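Local coordinates for purine nucleoside phosphorylase (Schistosoma mansoni, PDB 6BJ6), which catalyses the reversible phosphorolysis of purine nucleosides such as inosine and guanosine, releasing the free purine base and ribose 1-phosphate, at the 2-{[(S)-phenylsulfinyl]methyl}benzoic acid site and the interface of chains A and B. Coordinates in Å, arbitrary orientation; residue numbers count along the deposited sequence, not the author numbering. Chains: chain A/B, Purine nucleoside phosphorylase.

Contact 1: the 2-{[(S)-phenylsulfinyl]methyl}benzoic acid site. Residues chain A 35, 88, 117-120, 202-203, 219-222, 244, 259, 262-263; chain B 161. With DTS (2-{[(S)-phenylsulfinyl]methyl}benzoic acid), chain C.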
# COMPACT_ATOMS: atom_id res chain seq x y z
N SER A 35 -9.74 -1.06 -22.81
CA SER A 35 -9.55 -2.10 -23.82
C SER A 35 -10.89 -2.73 -24.19
O SER A 35 -11.75 -2.98 -23.34
CB SER A 35 -8.56 -3.15 -23.32
OG SER A 35 -9.06 -3.82 -22.19
N HIS A 88 -1.61 1.94 -17.39
CA HIS A 88 -2.08 1.51 -16.07
C HIS A 88 -0.90 1.27 -15.12
O HIS A 88 0.19 0.85 -15.54
CB HIS A 88 -2.89 0.23 -16.18
CG HIS A 88 -4.21 0.40 -16.89
ND1 HIS A 88 -4.97 -0.67 -17.28
CD2 HIS A 88 -4.89 1.51 -17.26
CE1 HIS A 88 -6.06 -0.23 -17.89
NE2 HIS A 88 -6.04 1.09 -17.89
N ASN A 117 -14.00 1.70 -18.32
CA ASN A 117 -13.14 0.52 -18.23
C ASN A 117 -13.94 -0.68 -17.74
O ASN A 117 -14.96 -0.53 -17.06
CB ASN A 117 -11.94 0.76 -17.29
CG ASN A 117 -10.62 0.04 -17.76
OD1 ASN A 117 -9.78 0.64 -18.43
ND2 ASN A 117 -10.45 -1.22 -17.38
N LEU A 118 -13.48 -1.88 -18.10
CA LEU A 118 -14.00 -3.12 -17.52
C LEU A 118 -13.65 -3.21 -16.03
O LEU A 118 -12.59 -2.74 -15.60
CB LEU A 118 -13.43 -4.32 -18.25
CG LEU A 118 -13.94 -4.56 -19.70
CD1 LEU A 118 -12.90 -5.25 -20.57
CD2 LEU A 118 -15.20 -5.46 -19.61
N ALA A 119 -14.51 -3.90 -15.27
CA ALA A 119 -14.33 -4.04 -13.81
C ALA A 119 -15.08 -5.25 -13.28
O ALA A 119 -15.93 -5.83 -13.96
CB ALA A 119 -14.79 -2.78 -13.06
N GLY A 120 -14.76 -5.62 -12.04
CA GLY A 120 -15.43 -6.74 -11.34
C GLY A 120 -16.56 -6.24 -10.45
O GLY A 120 -16.44 -5.21 -9.78
N TYR A 202 -6.46 -10.53 -10.45
CA TYR A 202 -7.84 -10.22 -10.12
C TYR A 202 -8.02 -10.28 -8.60
O TYR A 202 -7.29 -11.00 -7.90
CB TYR A 202 -8.83 -11.21 -10.77
CG TYR A 202 -8.85 -11.20 -12.31
CD1 TYR A 202 -9.53 -10.23 -13.01
CD2 TYR A 202 -8.21 -12.19 -13.02
CE1 TYR A 202 -9.56 -10.25 -14.43
CE2 TYR A 202 -8.23 -12.22 -14.42
CZ TYR A 202 -8.89 -11.23 -15.11
OH TYR A 202 -8.91 -11.24 -16.49
N GLU A 203 -9.01 -9.55 -8.10
CA GLU A 203 -9.41 -9.66 -6.70
C GLU A 203 -9.62 -11.13 -6.31
O GLU A 203 -10.31 -11.87 -7.01
CB GLU A 203 -10.71 -8.84 -6.46
CG GLU A 203 -11.98 -9.28 -7.24
CD GLU A 203 -12.12 -8.71 -8.67
OE1 GLU A 203 -11.14 -8.17 -9.24
OE2 GLU A 203 -13.25 -8.82 -9.24
N VAL A 219 -14.91 -3.19 -8.31
CA VAL A 219 -13.46 -3.19 -8.06
C VAL A 219 -12.72 -3.28 -9.40
O VAL A 219 -13.09 -4.05 -10.29
CB VAL A 219 -13.04 -4.33 -7.09
CG1 VAL A 219 -13.42 -5.71 -7.60
CG2 VAL A 219 -11.54 -4.26 -6.77
N GLY A 220 -11.64 -2.50 -9.54
CA GLY A 220 -10.88 -2.52 -10.78
C GLY A 220 -9.48 -1.96 -10.60
O GLY A 220 -9.11 -1.53 -9.51
N MET A 221 -8.71 -1.99 -11.69
CA MET A 221 -7.28 -1.67 -11.67
C MET A 221 -6.93 -0.37 -12.39
O MET A 221 -5.76 -0.15 -12.68
CB MET A 221 -6.48 -2.83 -12.31
CG MET A 221 -6.83 -4.20 -11.75
SD MET A 221 -5.95 -5.53 -12.62
CE MET A 221 -6.89 -6.95 -12.07
N SER A 222 -7.92 0.47 -12.71
CA SER A 222 -7.74 1.66 -13.55
C SER A 222 -8.41 2.87 -12.90
O SER A 222 -8.77 2.83 -11.73
CB SER A 222 -8.36 1.43 -14.94
OG SER A 222 -9.79 1.33 -14.88
N ALA A 244 -17.71 -7.14 -15.72
CA ALA A 244 -17.36 -8.37 -16.42
C ALA A 244 -17.98 -9.61 -15.77
O ALA A 244 -18.30 -10.58 -16.46
CB ALA A 244 -15.84 -8.52 -16.46
N HIS A 259 -9.18 -14.17 -19.38
CA HIS A 259 -9.13 -12.94 -20.17
C HIS A 259 -10.12 -12.98 -21.32
O HIS A 259 -10.66 -11.94 -21.73
CB HIS A 259 -7.71 -12.73 -20.70
CG HIS A 259 -7.51 -11.41 -21.37
ND1 HIS A 259 -7.66 -11.24 -22.73
CD2 HIS A 259 -7.19 -10.19 -20.88
CE1 HIS A 259 -7.43 -9.98 -23.05
NE2 HIS A 259 -7.14 -9.32 -21.94
N VAL A 262 -13.62 -12.01 -20.05
CA VAL A 262 -13.76 -10.58 -19.80
C VAL A 262 -13.94 -9.82 -21.12
O VAL A 262 -14.83 -8.98 -21.24
CB VAL A 262 -12.55 -10.05 -19.01
CG1 VAL A 262 -12.63 -8.56 -18.85
CG2 VAL A 262 -12.48 -10.75 -17.67
N LEU A 263 -13.08 -10.09 -22.12
CA LEU A 263 -13.17 -9.31 -23.34
C LEU A 263 -14.44 -9.62 -24.14
O LEU A 263 -14.91 -8.77 -24.89
CB LEU A 263 -11.93 -9.52 -24.21
CG LEU A 263 -10.79 -8.53 -23.98
CD1 LEU A 263 -11.17 -7.10 -24.37
CD2 LEU A 263 -10.34 -8.56 -22.54
N PHE B 161 -2.98 -10.96 -16.37
CA PHE B 161 -3.94 -10.90 -15.25
C PHE B 161 -4.27 -12.29 -14.71
O PHE B 161 -5.20 -12.96 -15.19
CB PHE B 161 -5.24 -10.20 -15.68
CG PHE B 161 -5.05 -8.86 -16.35
CD1 PHE B 161 -4.74 -7.73 -15.59
CD2 PHE B 161 -5.24 -8.71 -17.71
CE1 PHE B 161 -4.61 -6.49 -16.19
CE2 PHE B 161 -5.10 -7.47 -18.33
CZ PHE B 161 -4.78 -6.35 -17.55
C12 DTS C . -11.43 -6.87 -12.75
C13 DTS C . -10.72 -5.85 -13.21
C11 DTS C . -12.26 -7.69 -13.71
C10 DTS C . -12.23 -7.39 -15.00
C9 DTS C . -11.40 -6.24 -15.54
C8 DTS C . -10.72 -5.48 -14.69
C7 DTS C . -8.05 -4.83 -15.82
C4 DTS C . -8.80 -8.17 -17.53
C5 DTS C . -8.51 -7.29 -16.60
C6 DTS C . -8.36 -5.82 -16.95
C3 DTS C . -8.95 -7.75 -18.96
C2 DTS C . -8.82 -6.49 -19.29
C1 DTS C . -8.51 -5.44 -18.22
O2 DTS C . -9.92 -2.70 -15.06
S DTS C . -9.66 -4.12 -15.25
C DTS C . -8.35 -3.99 -18.67
O1 DTS C . -8.31 -3.04 -17.84
O DTS C . -8.23 -3.74 -19.90
O HOH W 1 -11.44 -0.83 -13.99
O HOH W 2 -8.40 -0.99 -20.24
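Strand 112-121 runs extended from A:Asn117 to A:Gly120 along one side of the ligand, so that A:Ala119 CA lies over the face of the sulfinyl-bearing phenyl ring, 3.8 Å from its centroid. A:Tyr202 meets the same ring edge-to-face: its plane is turned 72° away, and ligand C12 sits at the tyrosine edge. The benzoate ring is held differently. B:Phe161 reaches in from the neighbouring chain and stacks almost exactly parallel on one face, with centroids 3.9 Å apart and ligand C5 over the centre of the phenylalanine. A:Val262 CG1, A:Leu263 CD2 and A:His259 CD2 gather around the rim at C3. A:Met221, extended beyond CG, slides past B:Phe161 and brings SD to 3.9 Å from the methylene C7 of the linker. Polar grip is centred on A:Asn117: its ND2 gives one N-H to carboxylate O1 of DTS at 2.8 Å, nearly straight (163° at H) and in the amide plane, and the other to A:Leu118 O, on a carbonyl lone pair. The second bond fixes the amide's rotation. Sulfoxide O2 of DTS lies 2.7 Å from A:Leu118 O; both only accept, so this is a clash, perhaps reflecting the partial occupancy of the ligand and its second conformer. Water 1 bonds to both oxygens and to A:Ser222 OG. A:Ser35 OG donates to carboxylate O of DTS at 2.4 Å, but the serine is poorly ordered, so the short distance carries little weight. Water 2 lies 2.8 Å from DTS O and also links A:Ser35 N and A:Asn117 OD1. Almost the whole ligand is buried. By family precedent, the phenyl ring near A:Glu203 probably occupies the purine pocket and the benzoate ring the ribose region, while the carboxylate probably reaches the edge of the phosphate site; this two-chain active site is where the nucleoside is cleaved.

Contact 2: the interface of chains A and B. Residues chain A 205, 254-257; chain B 163, 165-166.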
# COMPACT_ATOMS: atom_id res chain seq x y z
N PRO A 205 -10.96 -14.43 -4.02
CA PRO A 205 -12.27 -14.66 -3.38
C PRO A 205 -12.41 -14.01 -2.01
O PRO A 205 -13.45 -13.40 -1.72
CB PRO A 205 -12.34 -16.20 -3.30
CG PRO A 205 -11.52 -16.67 -4.45
CD PRO A 205 -10.41 -15.65 -4.63
N ASP A 254 -17.42 -21.12 -6.39
CA ASP A 254 -16.09 -21.62 -6.77
C ASP A 254 -15.90 -21.64 -8.29
O ASP A 254 -15.53 -22.65 -8.88
CB ASP A 254 -15.83 -23.00 -6.16
CG ASP A 254 -14.43 -23.13 -5.58
OD1 ASP A 254 -13.51 -22.43 -6.06
OD2 ASP A 254 -14.25 -23.93 -4.63
N VAL A 255 -16.11 -20.47 -8.90
CA VAL A 255 -16.04 -20.28 -10.34
C VAL A 255 -14.92 -19.31 -10.66
O VAL A 255 -14.71 -18.32 -9.94
CB VAL A 255 -17.39 -19.76 -10.88
CG1 VAL A 255 -17.24 -19.07 -12.26
CG2 VAL A 255 -18.37 -20.90 -10.90
N SER A 256 -14.19 -19.59 -11.75
CA SER A 256 -12.99 -18.86 -12.14
C SER A 256 -13.30 -17.88 -13.27
O SER A 256 -14.40 -17.87 -13.83
CB SER A 256 -11.89 -19.83 -12.56
OG SER A 256 -12.39 -20.79 -13.47
N ILE A 257 -12.30 -17.07 -13.63
CA ILE A 257 -12.44 -16.08 -14.70
C ILE A 257 -11.15 -16.08 -15.52
O ILE A 257 -10.08 -16.47 -15.03
CB ILE A 257 -12.77 -14.69 -14.11
CG1 ILE A 257 -13.16 -13.69 -15.21
CG2 ILE A 257 -11.61 -14.18 -13.26
CD1 ILE A 257 -14.64 -13.69 -15.55
N ASP B 163 -5.71 -15.33 -12.31
CA ASP B 163 -6.84 -15.66 -11.43
C ASP B 163 -6.32 -16.51 -10.27
O ASP B 163 -5.74 -17.57 -10.50
CB ASP B 163 -7.89 -16.42 -12.27
CG ASP B 163 -8.98 -17.05 -11.46
OD1 ASP B 163 -9.22 -16.67 -10.31
OD2 ASP B 163 -9.65 -17.96 -12.02
N SER B 165 -8.22 -17.85 -7.75
CA SER B 165 -9.27 -18.59 -7.04
C SER B 165 -8.87 -20.03 -6.70
O SER B 165 -9.42 -20.60 -5.75
CB SER B 165 -10.57 -18.55 -7.84
OG SER B 165 -10.50 -19.23 -9.07
N ASN B 166 -7.93 -20.63 -7.40
CA ASN B 166 -7.46 -21.98 -7.05
C ASN B 166 -5.96 -21.98 -6.73
O ASN B 166 -5.28 -23.00 -6.91
CB ASN B 166 -7.80 -22.98 -8.16
CG ASN B 166 -9.30 -23.20 -8.28
OD1 ASN B 166 -9.94 -22.74 -9.23
ND2 ASN B 166 -9.88 -23.87 -7.30
O HOH W 3 -8.39 -19.08 -14.79
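B:Asp163 is the polar pivot of this patch between two copies of the protein, meeting the A:Ser256–A:Ile257 backbone just ahead of helix 259-283. Its CG is anti to the backbone N (chi1 169°), which swings the carboxylate across to chain A. A:Ile257 N donates to B:Asp163 OD2 at 3.2 Å; the bond is fairly straight, but the donor stands well above the carboxylate plane, 62° out of it. The other oxygen is turned back into its own chain. B:Asp163 OD1 accepts from B:Ser165 N at 3.0 Å and from B:Ser165 OG, an Asx-turn-like arrangement that holds the carboxylate steady while OD2 works across the interface. B:Ser165 OG sits in the crowded position between its backbone N and carbonyl carbon (chi1 66°), and this brings it toward the aspartate; its approach to OD2 is weak. This is the close-fitting part of the patch. B:Ser165 buries 58 Å² against chain A: its CA lies 3.9 Å from A:Pro205 CG, so the ring at the start of helix 205-213 packs against the serine backbone, while OG lies alongside A:Ser256 CB at 3.8 Å. Farther along, the contact loosens. A:Asp254 and B:Asn166 cross obliquely, with carboxylate and amide planes nearly parallel. A:Asp254 is poorly ordered, and its OD1 stays 4.1 Å from B:Asn166 ND2, too far for a hydrogen bond; at that separation, and with that disorder, any attraction is probably weak and long-range. Solvent takes part at the opposite end of the patch, where water joins the isoleucine backbone to the aspartate and supplements the direct bond. Water 3 lies 3.1 Å from the carbonyl oxygen A:Ile257 O and 3.2 Å from B:Asp163 OD2.

Contact 1 and contact 2 have the centres of their C-alpha atoms about 14 Å apart and share no residue, but the same chain segments run through both. B:Phe161 enters the ligand pocket two residues before B:Asp163 reaches the interface. In chain A, A:Tyr202 and A:Glu203 lead into A:Pro205, and A:Ile257 lies just before A:His259 and helix 259-283. Contact 2 therefore probably helps hold the lent phenylalanine over the active site. The deposited assembly is a trimer, as expected for this family, so each active site would depend on correct packing with its neighbour.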